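Local structure of ribonucleoside-diphosphate reductase (Pseudomonas aeruginosa, 5IM3) at residues Leu236-Val241 with Ile314-Pro319; Glu252-Ala257 with Leu318-Phe323; Asp200-Leu205 with Arg225-Thr230. The protein probably reduces ribonucleoside diphosphates to the deoxyribonucleotides needed for DNA synthesis, under allosteric control by bound nucleotides such as dATP. One frame throughout, in Å; residues are numbered along the deposited sequence.

Interaction 1 (Leu236-Val241 with Ile314-Pro319)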
ATOM      1  N   LEU A 236     -47.267 -21.988 -38.774  1.00 64.51           N
ATOM      2  CA  LEU A 236     -48.403 -22.544 -39.504  1.00 66.13           C
ATOM      3  C   LEU A 236     -48.366 -22.146 -40.973  1.00 67.61           C
ATOM      4  O   LEU A 236     -48.656 -22.968 -41.849  1.00 68.94           O
ATOM      5  CB  LEU A 236     -49.711 -22.094 -38.862  1.00 67.88           C
ATOM      6  CG  LEU A 236     -49.925 -22.531 -37.418  1.00 67.15           C
ATOM      7  CD1 LEU A 236     -51.158 -21.860 -36.876  1.00 68.18           C
ATOM      8  CD2 LEU A 236     -50.046 -24.045 -37.294  1.00 66.39           C
ATOM      9  N   GLY A 237     -48.013 -20.894 -41.263  1.00 64.71           N
ATOM     10  CA  GLY A 237     -47.876 -20.480 -42.650  1.00 67.03           C
ATOM     11  C   GLY A 237     -46.839 -21.297 -43.399  1.00 68.62           C
ATOM     12  O   GLY A 237     -47.032 -21.646 -44.565  1.00 68.87           O
ATOM     13  N   PHE A 238     -45.722 -21.612 -42.736  1.00 72.39           N
ATOM     14  CA  PHE A 238     -44.704 -22.458 -43.351  1.00 73.38           C
ATOM     15  C   PHE A 238     -45.254 -23.850 -43.637  1.00 73.09           C
ATOM     16  O   PHE A 238     -45.040 -24.402 -44.722  1.00 74.19           O
ATOM     17  CB  PHE A 238     -43.477 -22.537 -42.441  1.00 74.08           C
ATOM     18  CG  PHE A 238     -42.334 -23.334 -43.014  1.00 75.66           C
ATOM     19  CD1 PHE A 238     -41.400 -22.736 -43.843  1.00 76.47           C
ATOM     20  CD2 PHE A 238     -42.184 -24.677 -42.706  1.00 76.17           C
ATOM     21  CE1 PHE A 238     -40.344 -23.464 -44.363  1.00 76.41           C
ATOM     22  CE2 PHE A 238     -41.129 -25.410 -43.223  1.00 75.98           C
ATOM     23  CZ  PHE A 238     -40.209 -24.801 -44.051  1.00 76.21           C
ATOM     24  N   LEU A 239     -45.975 -24.428 -42.678  1.00 70.84           N
ATOM     25  CA  LEU A 239     -46.537 -25.762 -42.825  1.00 68.64           C
ATOM     26  C   LEU A 239     -47.759 -25.801 -43.731  1.00 69.86           C
ATOM     27  O   LEU A 239     -48.286 -26.890 -43.980  1.00 71.02           O
ATOM     28  CB  LEU A 239     -46.909 -26.325 -41.450  1.00 66.95           C
ATOM     29  CG  LEU A 239     -45.740 -26.615 -40.510  1.00 64.91           C
ATOM     30  CD1 LEU A 239     -46.242 -26.995 -39.126  1.00 63.90           C
ATOM     31  CD2 LEU A 239     -44.859 -27.718 -41.086  1.00 63.70           C
ATOM     32  N   GLY A 240     -48.219 -24.657 -44.228  1.00 63.97           N
ATOM     33  CA  GLY A 240     -49.399 -24.634 -45.066  1.00 64.28           C
ATOM     34  C   GLY A 240     -50.684 -24.973 -44.351  1.00 63.89           C
ATOM     35  O   GLY A 240     -51.683 -25.271 -45.007  1.00 67.71           O
ATOM     36  N   VAL A 241     -50.689 -24.941 -43.019  1.00 70.94           N
ATOM     37  CA  VAL A 241     -51.911 -25.210 -42.266  1.00 72.24           C
ATOM     38  C   VAL A 241     -52.816 -23.986 -42.265  1.00 75.07           C
ATOM     39  O   VAL A 241     -53.992 -24.063 -42.638  1.00 77.04           O
ATOM     40  CB  VAL A 241     -51.567 -25.657 -40.832  1.00 69.84           C
ATOM     41  CG1 VAL A 241     -52.837 -25.899 -40.021  1.00 71.43           C
ATOM     42  CG2 VAL A 241     -50.709 -26.910 -40.856  1.00 68.06           C
ATOM     43  N   ILE A 314     -36.652 -19.657 -40.664  1.00 73.13           N
ATOM     44  CA  ILE A 314     -38.061 -19.680 -40.286  1.00 69.61           C
ATOM     45  C   ILE A 314     -38.273 -20.804 -39.280  1.00 67.49           C
ATOM     46  O   ILE A 314     -38.034 -21.978 -39.589  1.00 65.60           O
ATOM     47  CB  ILE A 314     -38.966 -19.863 -41.514  1.00 71.60           C
ATOM     48  CG1 ILE A 314     -38.792 -18.683 -42.477  1.00 74.03           C
ATOM     49  CG2 ILE A 314     -40.428 -20.003 -41.088  1.00 70.90           C
ATOM     50  CD1 ILE A 314     -39.589 -18.803 -43.761  1.00 73.78           C
ATOM     51  N   ARG A 315     -38.726 -20.450 -38.080  1.00 73.08           N
ATOM     52  CA  ARG A 315     -39.107 -21.443 -37.084  1.00 70.22           C
ATOM     53  C   ARG A 315     -40.465 -22.026 -37.453  1.00 69.64           C
ATOM     54  O   ARG A 315     -41.464 -21.299 -37.507  1.00 71.14           O
ATOM     55  CB  ARG A 315     -39.157 -20.821 -35.690  1.00 70.50           C
ATOM     56  CG  ARG A 315     -37.827 -20.804 -34.949  1.00 70.50           C
ATOM     57  CD  ARG A 315     -36.808 -19.903 -35.621  1.00 72.21           C
ATOM     58  NE  ARG A 315     -35.640 -19.684 -34.771  1.00 73.23           N
ATOM     59  CZ  ARG A 315     -34.486 -19.177 -35.196  1.00 75.26           C
ATOM     60  NH1 ARG A 315     -34.331 -18.839 -36.469  1.00 76.33           N
ATOM     61  NH2 ARG A 315     -33.481 -19.015 -34.342  1.00 74.56           N
ATOM     62  N   PHE A 316     -40.507 -23.334 -37.712  1.00 64.08           N
ATOM     63  CA  PHE A 316     -41.765 -24.013 -38.003  1.00 63.82           C
ATOM     64  C   PHE A 316     -42.088 -25.085 -36.967  1.00 61.69           C
ATOM     65  O   PHE A 316     -42.859 -26.005 -37.254  1.00 63.51           O
ATOM     66  CB  PHE A 316     -41.748 -24.604 -39.416  1.00 64.40           C
ATOM     67  CG  PHE A 316     -40.737 -25.699 -39.617  1.00 64.60           C
ATOM     68  CD1 PHE A 316     -39.416 -25.401 -39.912  1.00 64.62           C
ATOM     69  CD2 PHE A 316     -41.115 -27.030 -39.535  1.00 64.38           C
ATOM     70  CE1 PHE A 316     -38.489 -26.409 -40.106  1.00 63.74           C
ATOM     71  CE2 PHE A 316     -40.193 -28.042 -39.730  1.00 64.36           C
ATOM     72  CZ  PHE A 316     -38.879 -27.732 -40.015  1.00 64.00           C
ATOM     73  N   GLU A 317     -41.534 -24.970 -35.761  1.00 62.06           N
ATOM     74  CA  GLU A 317     -41.842 -25.869 -34.652  1.00 61.41           C
ATOM     75  C   GLU A 317     -42.476 -25.054 -33.531  1.00 60.35           C
ATOM     76  O   GLU A 317     -41.818 -24.192 -32.936  1.00 57.73           O
ATOM     77  CB  GLU A 317     -40.585 -26.587 -34.163  1.00 60.00           C
ATOM     78  CG  GLU A 317     -40.848 -27.649 -33.108  1.00 61.54           C
ATOM     79  CD  GLU A 317     -39.599 -28.427 -32.739  1.00 62.40           C
ATOM     80  OE1 GLU A 317     -38.515 -27.810 -32.639  1.00 62.34           O
ATOM     81  OE2 GLU A 317     -39.703 -29.659 -32.554  1.00 60.53           O
ATOM     82  N   LEU A 318     -43.749 -25.329 -33.242  1.00 59.20           N
ATOM     83  CA  LEU A 318     -44.467 -24.629 -32.186  1.00 59.56           C
ATOM     84  C   LEU A 318     -44.181 -25.257 -30.824  1.00 57.98           C
ATOM     85  O   LEU A 318     -43.777 -26.419 -30.737  1.00 61.37           O
ATOM     86  CB  LEU A 318     -45.965 -24.642 -32.475  1.00 60.78           C
ATOM     87  CG  LEU A 318     -46.412 -23.648 -33.552  1.00 61.58           C
ATOM     88  CD1 LEU A 318     -47.832 -23.922 -34.014  1.00 61.51           C
ATOM     89  CD2 LEU A 318     -46.290 -22.219 -33.033  1.00 61.63           C
ATOM     90  N   PRO A 319     -44.397 -24.509 -29.736  1.00 54.52           N
ATOM     91  CA  PRO A 319     -43.905 -24.981 -28.427  1.00 53.74           C
ATOM     92  C   PRO A 319     -44.423 -26.352 -28.019  1.00 53.81           C
ATOM     93  O   PRO A 319     -43.632 -27.198 -27.586  1.00 52.38           O
ATOM     94  CB  PRO A 319     -44.375 -23.877 -27.468  1.00 55.91           C
ATOM     95  CG  PRO A 319     -44.512 -22.667 -28.318  1.00 57.77           C
ATOM     96  CD  PRO A 319     -45.010 -23.172 -29.642  1.00 56.65           C
TER
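Phe238, on the last turn of helix 219-239, lays the CD2-CE2 side of its ring against Phe316, just beyond the short strand 314-315. The two rings form an offset stack, with centroids 4.8 Å apart and planes inclined by 26°. CE2 of Phe238 stands 3.6 Å above the plane of the Phe316 ring, displaced toward its rim, while CD2 of Phe238 presses on CB of Phe316 at 3.3 Å. CG of Phe316 lies between the backbone N and the carbonyl carbon (chi1 65°), the crowded position. Phe316 CB and CG2 of Ile314 lie on the same side of the Phe238 ring and form the bed on which it rests, CG2 of Ile314 being 4.0 Å from CD1 of Phe238. Beside the stack, Leu239 crosses Phe316 at about a right angle and sets CD2 4.1 Å from CD2 of Phe316. Farther along, methyl meets methyl where Leu236 CD2 touches Leu318 CD1 at 4.0 Å. Past these side chains the helix ends in a Schellman motif, with Gly240 at positive phi and Val241 N bonded back to Leu236 O. Lys264 of helix 250-267 adds a cation-pi contact to Phe238. No hydrogen bond joins the two segments, which meet through aromatic and aliphatic packing alone; one turn back in the helix, Glu234 OE2 accepts from Arg315 N and adds a polar tie to the strand.

Interaction 2 (Glu252-Ala257 with Leu318-Phe323)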
ATOM      1  N   GLU A 252     -57.782 -26.879 -32.170  1.00 82.48           N
ATOM      2  CA  GLU A 252     -58.004 -27.767 -33.299  1.00 88.34           C
ATOM      3  C   GLU A 252     -56.856 -27.759 -34.303  1.00 86.33           C
ATOM      4  O   GLU A 252     -56.776 -28.672 -35.133  1.00 88.93           O
ATOM      5  CB  GLU A 252     -59.314 -27.394 -34.016  1.00 92.61           C
ATOM      6  CG  GLU A 252     -60.570 -27.514 -33.144  1.00 98.25           C
ATOM      7  CD  GLU A 252     -60.762 -26.332 -32.205  1.00100.43           C
ATOM      8  OE1 GLU A 252     -60.188 -25.253 -32.472  1.00 99.91           O
ATOM      9  OE2 GLU A 252     -61.493 -26.480 -31.202  1.00102.46           O
ATOM     10  N   LEU A 253     -55.958 -26.780 -34.242  1.00 76.11           N
ATOM     11  CA  LEU A 253     -54.897 -26.662 -35.233  1.00 74.31           C
ATOM     12  C   LEU A 253     -53.608 -27.359 -34.824  1.00 69.29           C
ATOM     13  O   LEU A 253     -52.808 -27.713 -35.699  1.00 68.39           O
ATOM     14  CB  LEU A 253     -54.605 -25.186 -35.511  1.00 73.68           C
ATOM     15  CG  LEU A 253     -55.725 -24.474 -36.273  1.00 75.76           C
ATOM     16  CD1 LEU A 253     -55.571 -22.970 -36.189  1.00 75.28           C
ATOM     17  CD2 LEU A 253     -55.735 -24.920 -37.722  1.00 77.91           C
ATOM     18  N   TYR A 254     -53.384 -27.568 -33.527  1.00 66.17           N
ATOM     19  CA  TYR A 254     -52.184 -28.279 -33.099  1.00 64.91           C
ATOM     20  C   TYR A 254     -52.180 -29.708 -33.623  1.00 64.97           C
ATOM     21  O   TYR A 254     -51.125 -30.246 -33.975  1.00 64.71           O
ATOM     22  CB  TYR A 254     -52.080 -28.268 -31.573  1.00 65.11           C
ATOM     23  CG  TYR A 254     -51.027 -27.331 -31.025  1.00 65.89           C
ATOM     24  CD1 TYR A 254     -49.710 -27.389 -31.472  1.00 63.61           C
ATOM     25  CD2 TYR A 254     -51.348 -26.390 -30.057  1.00 66.80           C
ATOM     26  CE1 TYR A 254     -48.748 -26.534 -30.972  1.00 63.32           C
ATOM     27  CE2 TYR A 254     -50.390 -25.531 -29.549  1.00 65.66           C
ATOM     28  CZ  TYR A 254     -49.093 -25.608 -30.010  1.00 64.80           C
ATOM     29  OH  TYR A 254     -48.133 -24.756 -29.509  1.00 64.78           O
ATOM     30  N   ALA A 255     -53.356 -30.336 -33.690  1.00 64.92           N
ATOM     31  CA  ALA A 255     -53.442 -31.694 -34.211  1.00 65.82           C
ATOM     32  C   ALA A 255     -53.233 -31.729 -35.718  1.00 67.94           C
ATOM     33  O   ALA A 255     -52.684 -32.705 -36.243  1.00 66.72           O
ATOM     34  CB  ALA A 255     -54.793 -32.309 -33.849  1.00 67.13           C
ATOM     35  N   LYS A 256     -53.666 -30.687 -36.429  1.00 76.72           N
ATOM     36  CA  LYS A 256     -53.427 -30.627 -37.866  1.00 78.64           C
ATOM     37  C   LYS A 256     -51.972 -30.305 -38.174  1.00 76.79           C
ATOM     38  O   LYS A 256     -51.437 -30.771 -39.185  1.00 77.95           O
ATOM     39  CB  LYS A 256     -54.348 -29.590 -38.510  1.00 81.32           C
ATOM     40  CG  LYS A 256     -55.813 -30.012 -38.560  1.00 85.32           C
ATOM     41  CD  LYS A 256     -56.133 -30.785 -39.834  1.00 88.10           C
ATOM     42  CE  LYS A 256     -57.357 -31.675 -39.665  1.00 89.95           C
ATOM     43  NZ  LYS A 256     -57.053 -32.879 -38.840  1.00 90.75           N
ATOM     44  N   ALA A 257     -51.315 -29.528 -37.312  1.00 71.11           N
ATOM     45  CA  ALA A 257     -49.954 -29.084 -37.588  1.00 68.56           C
ATOM     46  C   ALA A 257     -48.917 -30.163 -37.300  1.00 66.84           C
ATOM     47  O   ALA A 257     -47.885 -30.217 -37.980  1.00 65.39           O
ATOM     48  CB  ALA A 257     -49.639 -27.831 -36.771  1.00 68.31           C
ATOM     49  N   LEU A 318     -43.749 -25.329 -33.242  1.00 59.20           N
ATOM     50  CA  LEU A 318     -44.467 -24.629 -32.186  1.00 59.56           C
ATOM     51  C   LEU A 318     -44.181 -25.257 -30.824  1.00 57.98           C
ATOM     52  O   LEU A 318     -43.777 -26.419 -30.737  1.00 61.37           O
ATOM     53  CB  LEU A 318     -45.965 -24.642 -32.475  1.00 60.78           C
ATOM     54  CG  LEU A 318     -46.412 -23.648 -33.552  1.00 61.58           C
ATOM     55  CD1 LEU A 318     -47.832 -23.922 -34.014  1.00 61.51           C
ATOM     56  CD2 LEU A 318     -46.290 -22.219 -33.033  1.00 61.63           C
ATOM     57  N   PRO A 319     -44.397 -24.509 -29.736  1.00 54.52           N
ATOM     58  CA  PRO A 319     -43.905 -24.981 -28.427  1.00 53.74           C
ATOM     59  C   PRO A 319     -44.423 -26.352 -28.019  1.00 53.81           C
ATOM     60  O   PRO A 319     -43.632 -27.198 -27.586  1.00 52.38           O
ATOM     61  CB  PRO A 319     -44.375 -23.877 -27.468  1.00 55.91           C
ATOM     62  CG  PRO A 319     -44.512 -22.667 -28.318  1.00 57.77           C
ATOM     63  CD  PRO A 319     -45.010 -23.172 -29.642  1.00 56.65           C
ATOM     64  N   GLN A 320     -45.730 -26.597 -28.124  1.00 55.64           N
ATOM     65  CA  GLN A 320     -46.253 -27.897 -27.713  1.00 56.76           C
ATOM     66  C   GLN A 320     -45.796 -29.007 -28.647  1.00 55.23           C
ATOM     67  O   GLN A 320     -45.664 -30.159 -28.220  1.00 54.57           O
ATOM     68  CB  GLN A 320     -47.780 -27.860 -27.641  1.00 55.86           C
ATOM     69  CG  GLN A 320     -48.327 -26.853 -26.644  1.00 57.33           C
ATOM     70  CD  GLN A 320     -47.723 -27.016 -25.258  1.00 58.12           C
ATOM     71  OE1 GLN A 320     -47.833 -28.075 -24.641  1.00 57.54           O
ATOM     72  NE2 GLN A 320     -47.067 -25.967 -24.769  1.00 57.18           N
ATOM     73  N   ILE A 321     -45.553 -28.686 -29.919  1.00 55.25           N
ATOM     74  CA  ILE A 321     -45.004 -29.677 -30.834  1.00 54.90           C
ATOM     75  C   ILE A 321     -43.533 -29.919 -30.524  1.00 53.07           C
ATOM     76  O   ILE A 321     -43.034 -31.038 -30.684  1.00 52.24           O
ATOM     77  CB  ILE A 321     -45.234 -29.226 -32.290  1.00 57.27           C
ATOM     78  CG1 ILE A 321     -46.701 -29.472 -32.677  1.00 59.00           C
ATOM     79  CG2 ILE A 321     -44.285 -29.941 -33.253  1.00 55.65           C
ATOM     80  CD1 ILE A 321     -47.089 -28.960 -34.054  1.00 59.91           C
ATOM     81  N   PHE A 322     -42.820 -28.887 -30.069  1.00 49.80           N
ATOM     82  CA  PHE A 322     -41.454 -29.079 -29.596  1.00 50.90           C
ATOM     83  C   PHE A 322     -41.410 -30.100 -28.466  1.00 49.84           C
ATOM     84  O   PHE A 322     -40.637 -31.063 -28.513  1.00 49.20           O
ATOM     85  CB  PHE A 322     -40.863 -27.742 -29.142  1.00 52.41           C
ATOM     86  CG  PHE A 322     -39.612 -27.876 -28.315  1.00 49.47           C
ATOM     87  CD1 PHE A 322     -38.397 -28.178 -28.910  1.00 49.67           C
ATOM     88  CD2 PHE A 322     -39.655 -27.696 -26.943  1.00 50.15           C
ATOM     89  CE1 PHE A 322     -37.246 -28.298 -28.147  1.00 48.87           C
ATOM     90  CE2 PHE A 322     -38.509 -27.813 -26.176  1.00 47.99           C
ATOM     91  CZ  PHE A 322     -37.304 -28.113 -26.779  1.00 48.16           C
ATOM     92  N   PHE A 323     -42.246 -29.910 -27.442  1.00 52.52           N
ATOM     93  CA  PHE A 323     -42.272 -30.857 -26.334  1.00 52.86           C
ATOM     94  C   PHE A 323     -42.690 -32.242 -26.802  1.00 51.95           C
ATOM     95  O   PHE A 323     -42.205 -33.248 -26.271  1.00 50.69           O
ATOM     96  CB  PHE A 323     -43.215 -30.362 -25.233  1.00 52.97           C
ATOM     97  CG  PHE A 323     -42.682 -29.190 -24.453  1.00 55.36           C
ATOM     98  CD1 PHE A 323     -41.369 -29.169 -24.012  1.00 53.60           C
ATOM     99  CD2 PHE A 323     -43.499 -28.108 -24.160  1.00 56.98           C
ATOM    100  CE1 PHE A 323     -40.877 -28.094 -23.297  1.00 53.12           C
ATOM    101  CE2 PHE A 323     -43.012 -27.029 -23.442  1.00 55.94           C
ATOM    102  CZ  PHE A 323     -41.694 -27.025 -23.012  1.00 56.54           C
TER
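Tyr254 reaches from helix 250-267 to the first turn of helix 319-330, and its ring is met both on a face and at an edge. Over one face lies Gln320, whose CB sits 3.9 Å from the centroid of the Tyr254 ring, a CH-pi contact. The Gln320 chain then bends at chi2, and its amide plane stands 84° from the ring plane, so methylenes rather than the flat amide cover the tyrosine. Ile321 comes in at the edge, near the ring plane, with CG1 3.9 Å from CD1 of Tyr254. CD1 of Ile321 also touches CD1 of Tyr254 and reaches the methyl of Ala257, one turn along the tyrosine's helix, at 3.9 Å. Leu318, at the N-cap position, approaches the ring obliquely through CB, 3.7 Å from CE1 of Tyr254. The phenol oxygen lies near the start of the helix: Gln320 N points at Tyr254 OH almost straight (164°), though at 3.3 Å the bond is weak. The short helix segments cross at -50°, with their axes 10.6 Å apart at closest approach, a spacing bridged by the long tyrosine side chain. Asp292 binds Tyr254 OH through OD2 and Gln320 NE2 through OD1. The phenol and amide are thus tied to one carboxylate, giving this buried, largely apolar interface polar partners for both groups.

Interaction 3 (Asp200-Leu205 with Arg225-Thr230)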
ATOM      1  N   ASP A 200     -44.457  -5.754 -37.652  1.00 92.15           N
ATOM      2  CA  ASP A 200     -44.075  -4.892 -36.542  1.00 90.63           C
ATOM      3  C   ASP A 200     -45.273  -4.296 -35.810  1.00 88.47           C
ATOM      4  O   ASP A 200     -45.086  -3.436 -34.942  1.00 87.17           O
ATOM      5  CB  ASP A 200     -43.144  -3.773 -37.029  1.00 92.58           C
ATOM      6  CG  ASP A 200     -43.657  -3.078 -38.274  1.00 94.47           C
ATOM      7  OD1 ASP A 200     -44.888  -2.954 -38.426  1.00 95.31           O
ATOM      8  OD2 ASP A 200     -42.822  -2.656 -39.101  1.00 95.83           O
ATOM      9  N   VAL A 201     -46.495  -4.728 -36.132  1.00 96.20           N
ATOM     10  CA  VAL A 201     -47.626  -4.394 -35.273  1.00 95.30           C
ATOM     11  C   VAL A 201     -47.642  -5.317 -34.061  1.00 93.85           C
ATOM     12  O   VAL A 201     -48.045  -4.907 -32.966  1.00 94.58           O
ATOM     13  CB  VAL A 201     -48.955  -4.465 -36.049  1.00 95.49           C
ATOM     14  CG1 VAL A 201     -49.423  -5.904 -36.212  1.00 94.84           C
ATOM     15  CG2 VAL A 201     -50.022  -3.638 -35.356  1.00 95.48           C
ATOM     16  N   ASN A 202     -47.207  -6.568 -34.233  1.00 92.29           N
ATOM     17  CA  ASN A 202     -47.098  -7.481 -33.101  1.00 90.71           C
ATOM     18  C   ASN A 202     -45.937  -7.091 -32.196  1.00 88.73           C
ATOM     19  O   ASN A 202     -46.073  -7.093 -30.967  1.00 88.88           O
ATOM     20  CB  ASN A 202     -46.931  -8.916 -33.601  1.00 89.56           C
ATOM     21  CG  ASN A 202     -46.832  -9.920 -32.469  1.00 88.15           C
ATOM     22  OD1 ASN A 202     -45.746 -10.193 -31.959  1.00 87.54           O
ATOM     23  ND2 ASN A 202     -47.969 -10.480 -32.073  1.00 88.80           N
ATOM     24  N   THR A 203     -44.790  -6.745 -32.787  1.00 78.45           N
ATOM     25  CA  THR A 203     -43.650  -6.313 -31.985  1.00 77.10           C
ATOM     26  C   THR A 203     -43.981  -5.052 -31.199  1.00 77.43           C
ATOM     27  O   THR A 203     -43.477  -4.864 -30.085  1.00 76.97           O
ATOM     28  CB  THR A 203     -42.427  -6.080 -32.877  1.00 78.38           C
ATOM     29  OG1 THR A 203     -42.618  -4.902 -33.669  1.00 80.18           O
ATOM     30  CG2 THR A 203     -42.184  -7.278 -33.799  1.00 77.80           C
ATOM     31  N   ALA A 204     -44.828  -4.182 -31.755  1.00 79.47           N
ATOM     32  CA  ALA A 204     -45.285  -3.015 -31.009  1.00 80.00           C
ATOM     33  C   ALA A 204     -46.138  -3.427 -29.814  1.00 78.15           C
ATOM     34  O   ALA A 204     -46.033  -2.832 -28.735  1.00 79.05           O
ATOM     35  CB  ALA A 204     -46.064  -2.077 -31.931  1.00 80.41           C
ATOM     36  N   LEU A 205     -46.989  -4.439 -29.989  1.00 76.34           N
ATOM     37  CA  LEU A 205     -47.739  -4.975 -28.857  1.00 75.44           C
ATOM     38  C   LEU A 205     -46.804  -5.562 -27.809  1.00 74.21           C
ATOM     39  O   LEU A 205     -47.028  -5.401 -26.605  1.00 74.95           O
ATOM     40  CB  LEU A 205     -48.729  -6.038 -29.337  1.00 74.88           C
ATOM     41  CG  LEU A 205     -50.200  -5.626 -29.380  1.00 76.50           C
ATOM     42  CD1 LEU A 205     -50.428  -4.506 -30.381  1.00 77.04           C
ATOM     43  CD2 LEU A 205     -51.064  -6.831 -29.710  1.00 76.53           C
ATOM     44  N   ARG A 225     -47.478 -14.442 -24.419  1.00 58.22           N
ATOM     45  CA  ARG A 225     -48.663 -14.858 -25.161  1.00 58.59           C
ATOM     46  C   ARG A 225     -48.880 -13.995 -26.397  1.00 59.53           C
ATOM     47  O   ARG A 225     -49.380 -14.490 -27.414  1.00 60.47           O
ATOM     48  CB  ARG A 225     -49.885 -14.819 -24.247  1.00 58.21           C
ATOM     49  CG  ARG A 225     -49.792 -15.803 -23.096  1.00 57.86           C
ATOM     50  CD  ARG A 225     -50.914 -15.615 -22.100  1.00 60.30           C
ATOM     51  NE  ARG A 225     -50.669 -16.356 -20.867  1.00 60.59           N
ATOM     52  CZ  ARG A 225     -51.510 -16.401 -19.839  1.00 64.30           C
ATOM     53  NH1 ARG A 225     -52.666 -15.748 -19.886  1.00 65.90           N
ATOM     54  NH2 ARG A 225     -51.192 -17.101 -18.761  1.00 65.43           N
ATOM     55  N   LEU A 226     -48.503 -12.717 -26.337  1.00 60.41           N
ATOM     56  CA  LEU A 226     -48.607 -11.861 -27.512  1.00 61.77           C
ATOM     57  C   LEU A 226     -47.580 -12.247 -28.569  1.00 62.93           C
ATOM     58  O   LEU A 226     -47.907 -12.329 -29.760  1.00 62.18           O
ATOM     59  CB  LEU A 226     -48.444 -10.396 -27.105  1.00 62.44           C
ATOM     60  CG  LEU A 226     -49.533  -9.850 -26.176  1.00 64.40           C
ATOM     61  CD1 LEU A 226     -49.165  -8.467 -25.653  1.00 63.68           C
ATOM     62  CD2 LEU A 226     -50.879  -9.813 -26.886  1.00 63.46           C
ATOM     63  N   LEU A 227     -46.333 -12.491 -28.155  1.00 63.14           N
ATOM     64  CA  LEU A 227     -45.304 -12.920 -29.097  1.00 63.47           C
ATOM     65  C   LEU A 227     -45.686 -14.220 -29.791  1.00 63.37           C
ATOM     66  O   LEU A 227     -45.296 -14.449 -30.942  1.00 63.48           O
ATOM     67  CB  LEU A 227     -43.968 -13.084 -28.369  1.00 62.60           C
ATOM     68  CG  LEU A 227     -42.800 -13.638 -29.189  1.00 62.54           C
ATOM     69  CD1 LEU A 227     -42.500 -12.741 -30.384  1.00 61.52           C
ATOM     70  CD2 LEU A 227     -41.563 -13.801 -28.309  1.00 62.01           C
ATOM     71  N   MET A 228     -46.440 -15.084 -29.109  1.00 66.45           N
ATOM     72  CA  MET A 228     -46.839 -16.358 -29.696  1.00 65.72           C
ATOM     73  C   MET A 228     -47.612 -16.167 -30.993  1.00 66.55           C
ATOM     74  O   MET A 228     -47.613 -17.057 -31.852  1.00 65.99           O
ATOM     75  CB  MET A 228     -47.682 -17.141 -28.691  1.00 67.14           C
ATOM     76  CG  MET A 228     -47.824 -18.618 -29.007  1.00 69.22           C
ATOM     77  SD  MET A 228     -46.369 -19.567 -28.529  1.00 69.95           S
ATOM     78  CE  MET A 228     -46.456 -19.403 -26.742  1.00 69.93           C
ATOM     79  N   ASP A 229     -48.279 -15.021 -31.155  1.00 67.29           N
ATOM     80  CA  ASP A 229     -49.057 -14.785 -32.365  1.00 68.07           C
ATOM     81  C   ASP A 229     -48.161 -14.766 -33.598  1.00 68.63           C
ATOM     82  O   ASP A 229     -48.546 -15.267 -34.661  1.00 68.29           O
ATOM     83  CB  ASP A 229     -49.830 -13.471 -32.239  1.00 70.03           C
ATOM     84  CG  ASP A 229     -51.071 -13.437 -33.110  1.00 71.33           C
ATOM     85  OD1 ASP A 229     -51.810 -14.444 -33.137  1.00 71.62           O
ATOM     86  OD2 ASP A 229     -51.308 -12.402 -33.767  1.00 72.62           O
ATOM     87  N   THR A 230     -46.961 -14.192 -33.476  1.00 69.13           N
ATOM     88  CA  THR A 230     -46.015 -14.210 -34.589  1.00 69.22           C
ATOM     89  C   THR A 230     -45.529 -15.624 -34.868  1.00 66.50           C
ATOM     90  O   THR A 230     -45.360 -16.012 -36.031  1.00 67.34           O
ATOM     91  CB  THR A 230     -44.823 -13.297 -34.292  1.00 70.77           C
ATOM     92  OG1 THR A 230     -45.290 -11.986 -33.959  1.00 71.81           O
ATOM     93  CG2 THR A 230     -43.897 -13.209 -35.501  1.00 71.74           C
TER
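Asn202 is a knob in a hole between antiparallel helices: from helix 198-210 it enters a hollow lined by Leu226, Leu227, Asp229 and Thr230 of helix 219-239. The two helices follow each other in the chain, and both segments, 200-205 and 225-230, belong to the second ATP cone; these short segments run at 170° with axes 9.0 Å apart at closest approach. In the first shell, both ends of the Asn202 amide are engaged. Its ND2 donates to Leu226 O at 3.0 Å, almost straight at 174°, with the acceptor lying in the amide plane. Its OD1 accepts from Thr230 OG1 at 2.7 Å, and here the hydroxyl stands above the carbonyl plane instead of within it. CG of Asn202 is anti to the backbone N (chi1 -179°), which directs it toward the facing helix; the two bonds then limit rotation of the amide. On the same side of the amide as the Thr230 hydroxyl, CB of Asp229 packs 3.5 Å from ND2 of Asn202. One turn along from Asn202, Leu205 and Leu226 cross at about a right angle, their CD2 methyls 4.1 Å apart, and continue the interface as an apolar layer. Farther out, Leu165, Ile168 and Ile169 of helix 162-173 pack on Leu205. The carboxylate of Asp229 is held by salt bridges to Arg232 and Arg164, which would steady the residue whose CB lines the hollow. Leu226 O also accepts from Asp229 N within its own helix, and that N-H and the Asn202 ND2 reach it from opposite faces of its carbonyl plane.

Helix 219-239 is common to interactions 1 and 3: its middle turns pair with helix 198-210, and its C-terminal end meets Ile314-Pro319. The centres of interactions 1 and 3 are about 16 Å apart. Interactions 1 and 2 have centres about 9 Å apart and share Leu318 and Pro319. They also meet directly where Leu236 CD2 lies 3.8 Å from Ala257 CB. Pro319 connects this cluster with interaction 3, its CG resting 3.6 Å from Met228 SD. All three lie away from the dATP sites: interaction 3 packs helices within the second ATP cone, while interactions 1 and 2 bring helices 219-239 and 250-267 onto the residues around Leu318, in the all-alpha domain.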